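Local coordinates for protein Pcdhgc3 (Mus musculus, PDB 4ZI8) that probably mediates calcium-dependent cell adhesion, here as its three N-terminal extracellular cadherin domains, and may help establish specific neuronal connections in the brain, at residues B[226-239]-B[255-269]. Residues are numbered along the deposited sequence; the frame is centred on the assembly and turned at random.
With CA (calcium ion), chain Q; CA (calcium ion), chain S; CA (calcium ion), chain R.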
loop_
_atom_site.group_PDB
_atom_site.type_symbol
_atom_site.label_atom_id
_atom_site.label_comp_id
_atom_site.label_asym_id
_atom_site.label_seq_id
_atom_site.Cartn_x
_atom_site.Cartn_y
_atom_site.Cartn_z
ATOM N N ASP B 226 9.573 5.605 3.542
ATOM C CA ASP B 226 10.142 5.283 4.838
ATOM C C ASP B 226 9.101 4.693 5.786
ATOM O O ASP B 226 7.941 5.134 5.817
ATOM C CB ASP B 226 10.744 6.531 5.494
ATOM C CG ASP B 226 11.368 6.228 6.849
ATOM O OD1 ASP B 226 12.241 5.340 6.905
ATOM O OD2 ASP B 226 10.998 6.874 7.861
ATOM N N ALA B 227 9.516 3.693 6.549
ATOM C CA ALA B 227 8.728 3.215 7.669
ATOM C C ALA B 227 9.568 3.376 8.925
ATOM O O ALA B 227 10.803 3.471 8.843
ATOM C CB ALA B 227 8.330 1.785 7.478
ATOM N N ASN B 228 8.904 3.416 10.076
ATOM C CA ASN B 228 9.583 3.564 11.354
ATOM C C ASN B 228 10.152 2.228 11.786
ATOM O O ASN B 228 9.639 1.594 12.703
ATOM C CB ASN B 228 8.614 4.093 12.406
ATOM C CG ASN B 228 9.309 4.600 13.657
ATOM O OD1 ASN B 228 10.476 5.008 13.641
ATOM N ND2 ASN B 228 8.563 4.624 14.756
ATOM N N ASP B 229 11.198 1.774 11.110
ATOM C CA ASP B 229 11.769 0.490 11.471
ATOM C C ASP B 229 13.103 0.656 12.150
ATOM O O ASP B 229 13.905 -0.275 12.167
ATOM C CB ASP B 229 11.889 -0.434 10.241
ATOM C CG ASP B 229 12.623 0.210 9.062
ATOM O OD1 ASP B 229 12.953 1.400 9.130
ATOM O OD2 ASP B 229 12.851 -0.471 8.037
ATOM N N ASN B 230 13.342 1.829 12.732
ATOM C CA ASN B 230 14.515 2.004 13.580
ATOM C C ASN B 230 14.211 2.710 14.890
ATOM O O ASN B 230 13.532 3.731 14.903
ATOM C CB ASN B 230 15.598 2.779 12.838
ATOM C CG ASN B 230 16.197 1.982 11.724
ATOM O OD1 ASN B 230 17.091 1.160 11.938
ATOM N ND2 ASN B 230 15.711 2.217 10.518
ATOM N N ALA B 231 14.716 2.160 15.991
ATOM C CA ALA B 231 14.571 2.796 17.303
ATOM C C ALA B 231 15.687 3.781 17.481
ATOM O O ALA B 231 16.772 3.585 16.924
ATOM C CB ALA B 231 14.617 1.769 18.402
ATOM N N PRO B 232 15.436 4.838 18.254
ATOM C CA PRO B 232 16.501 5.747 18.684
ATOM C C PRO B 232 17.586 4.966 19.400
ATOM O O PRO B 232 17.313 3.899 19.939
ATOM C CB PRO B 232 15.784 6.698 19.629
ATOM C CG PRO B 232 14.389 6.705 19.116
ATOM C CD PRO B 232 14.116 5.298 18.713
ATOM N N ALA B 233 18.808 5.481 19.382
ATOM C CA ALA B 233 19.908 4.858 20.105
ATOM C C ALA B 233 20.741 5.937 20.761
ATOM O O ALA B 233 21.255 6.812 20.067
ATOM C CB ALA B 233 20.770 4.019 19.170
ATOM N N PHE B 234 20.888 5.872 22.081
ATOM C CA PHE B 234 21.729 6.839 22.781
ATOM C C PHE B 234 23.198 6.678 22.432
ATOM O O PHE B 234 23.664 5.571 22.202
ATOM C CB PHE B 234 21.514 6.730 24.300
ATOM C CG PHE B 234 20.320 7.504 24.773
ATOM C CD1 PHE B 234 20.404 8.878 24.962
ATOM C CD2 PHE B 234 19.105 6.877 24.977
ATOM C CE1 PHE B 234 19.314 9.600 25.361
ATOM C CE2 PHE B 234 17.996 7.607 25.391
ATOM C CZ PHE B 234 18.100 8.962 25.577
ATOM N N ASN B 235 23.908 7.799 22.352
ATOM C CA ASN B 235 25.347 7.793 22.145
ATOM C C ASN B 235 26.057 7.034 23.240
ATOM O O ASN B 235 27.038 6.337 22.994
ATOM C CB ASN B 235 25.882 9.218 22.063
ATOM C CG ASN B 235 25.819 9.775 20.653
ATOM O OD1 ASN B 235 24.980 9.363 19.849
ATOM N ND2 ASN B 235 26.717 10.700 20.338
ATOM N N GLN B 236 25.552 7.178 24.456
ATOM C CA GLN B 236 26.066 6.421 25.576
ATOM C C GLN B 236 24.928 6.089 26.510
ATOM O O GLN B 236 23.917 6.796 26.561
ATOM C CB GLN B 236 27.182 7.186 26.295
ATOM C CG GLN B 236 26.872 8.597 26.613
ATOM C CD GLN B 236 28.066 9.321 27.188
ATOM O OE1 GLN B 236 28.848 9.915 26.451
ATOM N NE2 GLN B 236 28.226 9.260 28.505
ATOM N N SER B 237 25.080 4.978 27.214
ATOM C CA SER B 237 24.022 4.456 28.051
ATOM C C SER B 237 24.050 5.121 29.412
ATOM O O SER B 237 23.027 5.207 30.082
ATOM C CB SER B 237 24.158 2.947 28.211
ATOM O OG SER B 237 23.655 2.292 27.060
ATOM N N LEU B 238 25.225 5.596 29.801
ATOM C CA LEU B 238 25.414 6.142 31.128
ATOM C C LEU B 238 26.087 7.504 31.046
ATOM O O LEU B 238 27.147 7.647 30.416
ATOM C CB LEU B 238 26.237 5.175 31.990
ATOM C CG LEU B 238 26.733 5.636 33.368
ATOM C CD1 LEU B 238 25.578 6.066 34.243
ATOM C CD2 LEU B 238 27.504 4.527 34.046
ATOM N N TYR B 239 25.454 8.495 31.676
ATOM C CA TYR B 239 26.038 9.831 31.843
ATOM C C TYR B 239 26.315 10.109 33.331
ATOM O O TYR B 239 25.494 9.773 34.183
ATOM C CB TYR B 239 25.112 10.912 31.271
ATOM C CG TYR B 239 24.841 10.811 29.782
ATOM C CD1 TYR B 239 23.902 9.922 29.282
ATOM C CD2 TYR B 239 25.506 11.637 28.879
ATOM C CE1 TYR B 239 23.646 9.843 27.922
ATOM C CE2 TYR B 239 25.258 11.574 27.531
ATOM C CZ TYR B 239 24.328 10.677 27.051
ATOM O OH TYR B 239 24.091 10.621 25.693
ATOM N N GLN B 255 23.887 16.870 28.962
ATOM C CA GLN B 255 23.083 16.780 27.741
ATOM C C GLN B 255 23.145 15.356 27.169
ATOM O O GLN B 255 24.220 14.856 26.823
ATOM C CB GLN B 255 23.540 17.795 26.697
ATOM C CG GLN B 255 22.681 17.795 25.437
ATOM C CD GLN B 255 23.062 18.893 24.469
ATOM O OE1 GLN B 255 24.209 19.350 24.445
ATOM N NE2 GLN B 255 22.100 19.339 23.678
ATOM N N VAL B 256 21.996 14.694 27.073
ATOM C CA VAL B 256 21.981 13.353 26.521
ATOM C C VAL B 256 21.673 13.427 25.019
ATOM O O VAL B 256 21.068 14.394 24.539
ATOM C CB VAL B 256 20.975 12.463 27.241
ATOM C CG1 VAL B 256 21.264 12.477 28.768
ATOM C CG2 VAL B 256 19.547 12.940 26.964
ATOM N N LEU B 257 22.122 12.428 24.274
ATOM C CA LEU B 257 21.958 12.477 22.826
ATOM C C LEU B 257 21.655 11.095 22.275
ATOM O O LEU B 257 22.446 10.159 22.451
ATOM C CB LEU B 257 23.206 13.054 22.161
ATOM C CG LEU B 257 23.212 12.967 20.623
ATOM C CD1 LEU B 257 22.117 13.843 20.026
ATOM C CD2 LEU B 257 24.569 13.302 20.020
ATOM N N ALA B 258 20.508 10.969 21.609
ATOM C CA ALA B 258 20.163 9.751 20.870
ATOM C C ALA B 258 20.039 10.096 19.408
ATOM O O ALA B 258 19.781 11.251 19.082
ATOM C CB ALA B 258 18.862 9.154 21.386
ATOM N N THR B 259 20.219 9.111 18.532
ATOM C CA THR B 259 20.016 9.316 17.097
ATOM C C THR B 259 19.084 8.240 16.550
ATOM O O THR B 259 18.909 7.194 17.169
ATOM C CB THR B 259 21.328 9.273 16.316
ATOM O OG1 THR B 259 21.892 7.965 16.439
ATOM C CG2 THR B 259 22.315 10.289 16.858
ATOM N N ASP B 260 18.508 8.496 15.375
ATOM C CA ASP B 260 17.501 7.607 14.795
ATOM C C ASP B 260 17.724 7.598 13.288
ATOM O O ASP B 260 17.886 8.636 12.666
ATOM C CB ASP B 260 16.075 8.068 15.156
ATOM C CG ASP B 260 14.999 7.020 14.858
ATOM O OD1 ASP B 260 14.913 6.532 13.713
ATOM O OD2 ASP B 260 14.218 6.693 15.783
ATOM N N LEU B 261 17.760 6.419 12.701
ATOM C CA LEU B 261 18.109 6.342 11.298
ATOM C C LEU B 261 16.942 6.631 10.360
ATOM O O LEU B 261 17.140 6.766 9.142
ATOM C CB LEU B 261 18.695 4.968 10.983
ATOM C CG LEU B 261 20.121 4.749 11.491
ATOM C CD1 LEU B 261 20.570 3.329 11.171
ATOM C CD2 LEU B 261 21.061 5.737 10.831
ATOM N N ASP B 262 15.731 6.705 10.893
ATOM C CA ASP B 262 14.567 6.890 10.036
ATOM C C ASP B 262 14.401 8.338 9.568
ATOM O O ASP B 262 15.096 9.250 10.024
ATOM C CB ASP B 262 13.293 6.459 10.742
ATOM C CG ASP B 262 13.239 4.983 11.019
ATOM O OD1 ASP B 262 13.581 4.144 10.159
ATOM O OD2 ASP B 262 12.802 4.645 12.121
ATOM N N GLU B 263 13.459 8.529 8.643
ATOM C CA GLU B 263 13.216 9.824 8.023
ATOM C C GLU B 263 12.132 10.634 8.726
ATOM O O GLU B 263 11.160 10.074 9.222
ATOM C CB GLU B 263 12.822 9.624 6.552
ATOM C CG GLU B 263 12.365 10.864 5.852
ATOM C CD GLU B 263 11.887 10.571 4.452
ATOM O OE1 GLU B 263 10.839 9.902 4.310
ATOM O OE2 GLU B 263 12.563 10.997 3.492
ATOM N N GLY B 264 12.293 11.951 8.730
ATOM C CA GLY B 264 11.250 12.856 9.179
ATOM C C GLY B 264 10.817 12.566 10.597
ATOM O O GLY B 264 11.655 12.428 11.480
ATOM N N LEU B 265 9.514 12.427 10.810
ATOM C CA LEU B 265 8.980 12.201 12.152
ATOM C C LEU B 265 9.462 10.881 12.718
ATOM O O LEU B 265 9.704 10.760 13.936
ATOM C CB LEU B 265 7.449 12.233 12.145
ATOM C CG LEU B 265 6.793 13.573 11.752
ATOM C CD1 LEU B 265 5.325 13.369 11.381
ATOM C CD2 LEU B 265 6.911 14.565 12.871
ATOM N N ASN B 266 9.593 9.899 11.838
ATOM C CA ASN B 266 10.054 8.582 12.217
ATOM C C ASN B 266 11.451 8.630 12.835
ATOM O O ASN B 266 11.876 7.705 13.512
ATOM C CB ASN B 266 10.071 7.652 11.013
ATOM C CG ASN B 266 8.679 7.338 10.468
ATOM O OD1 ASN B 266 7.689 7.281 11.203
ATOM N ND2 ASN B 266 8.609 7.102 9.156
ATOM N N GLY B 267 12.175 9.703 12.560
ATOM C CA GLY B 267 13.535 9.832 13.038
ATOM C C GLY B 267 13.702 11.015 13.970
ATOM O O GLY B 267 14.808 11.303 14.417
ATOM N N GLU B 268 12.614 11.729 14.244
ATOM C CA GLU B 268 12.705 12.922 15.079
ATOM C C GLU B 268 12.542 12.576 16.546
ATOM O O GLU B 268 11.527 12.021 16.953
ATOM C CB GLU B 268 11.653 13.934 14.678
ATOM C CG GLU B 268 11.685 15.193 15.518
ATOM C CD GLU B 268 10.727 16.237 14.995
ATOM O OE1 GLU B 268 10.153 16.012 13.901
ATOM O OE2 GLU B 268 10.551 17.274 15.666
ATOM N N ILE B 269 13.522 12.943 17.353
ATOM C CA ILE B 269 13.574 12.431 18.718
ATOM C C ILE B 269 13.026 13.384 19.769
ATOM O O ILE B 269 13.275 14.618 19.724
ATOM C CB ILE B 269 15.006 12.040 19.046
ATOM C CG1 ILE B 269 15.266 10.676 18.410
ATOM C CG2 ILE B 269 15.233 11.974 20.569
ATOM C CD1 ILE B 269 16.675 10.491 17.998
HETATM CA CA CA Q . 12.938 3.383 8.010
HETATM CA CA CA S . 12.616 5.719 14.275
HETATM CA CA CA R . 14.651 0.057 6.681
HETATM O O HOH W 1 9.177 8.483 2.848
HETATM O O HOH W 2 6.310 6.454 7.673
HETATM O O HOH W 3 16.277 -0.193 8.490
HETATM O O HOH W 4 18.388 4.287 14.658
HETATM O O HOH W 5 23.496 7.377 18.786
HETATM O O HOH W 6 14.799 -2.156 6.350
#
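Ala233 and Thr259 form an antiparallel hydrogen-bonded pair, with Ala233 N 2.8 Å from Thr259 O, and the ladder continues through the non-hydrogen-bonded pair Phe234 and Ala258 to the bond from Asn235 N to Leu257 O. Small Ala258 suits its place because the Phe234 ring lies over it: Ala258 CB sits 3.9 Å from the centroid of that ring, nearly on its normal, while Val256 CG2 meets the ring's edge. The other branch, Val256 CG1, covers one face of the Tyr239 ring, whose OH accepts from Leu257 N at 3.0 Å where the two backbones have parted.

Toward the domain junction, carboxylates and amides replace apolar groups. Asp262 spans two calcium ions, OD1 binding one at 2.4 Å and OD2 the other. With its CG beside the backbone N (chi1 -69°), Asn230 turns ND2 onto Asp262 OD1 in an almost straight bond of 2.9 Å, from above the carboxylate plane; Asn230 N takes the syn lone pair of Asp262 OD2. Asp226 divides its work, OD1 on calcium and OD2 gripped from opposite faces by Asn266 ND2 (2.7 Å) and Glu263 N. Asp260 chelates the calcium of Asp262 OD2 with both oxygens, and its OD1 also closes an Asx turn onto Asp262 N.

Glu136 and Glu195 of the preceding domain complete the calcium site of Asp262 OD1, Asp316 the other. This is the cadherin linker arrangement: the calcium ions probably offset the crowded negative charge and tie the linker to the domains on both sides, consistent with a calcium-stiffened junction.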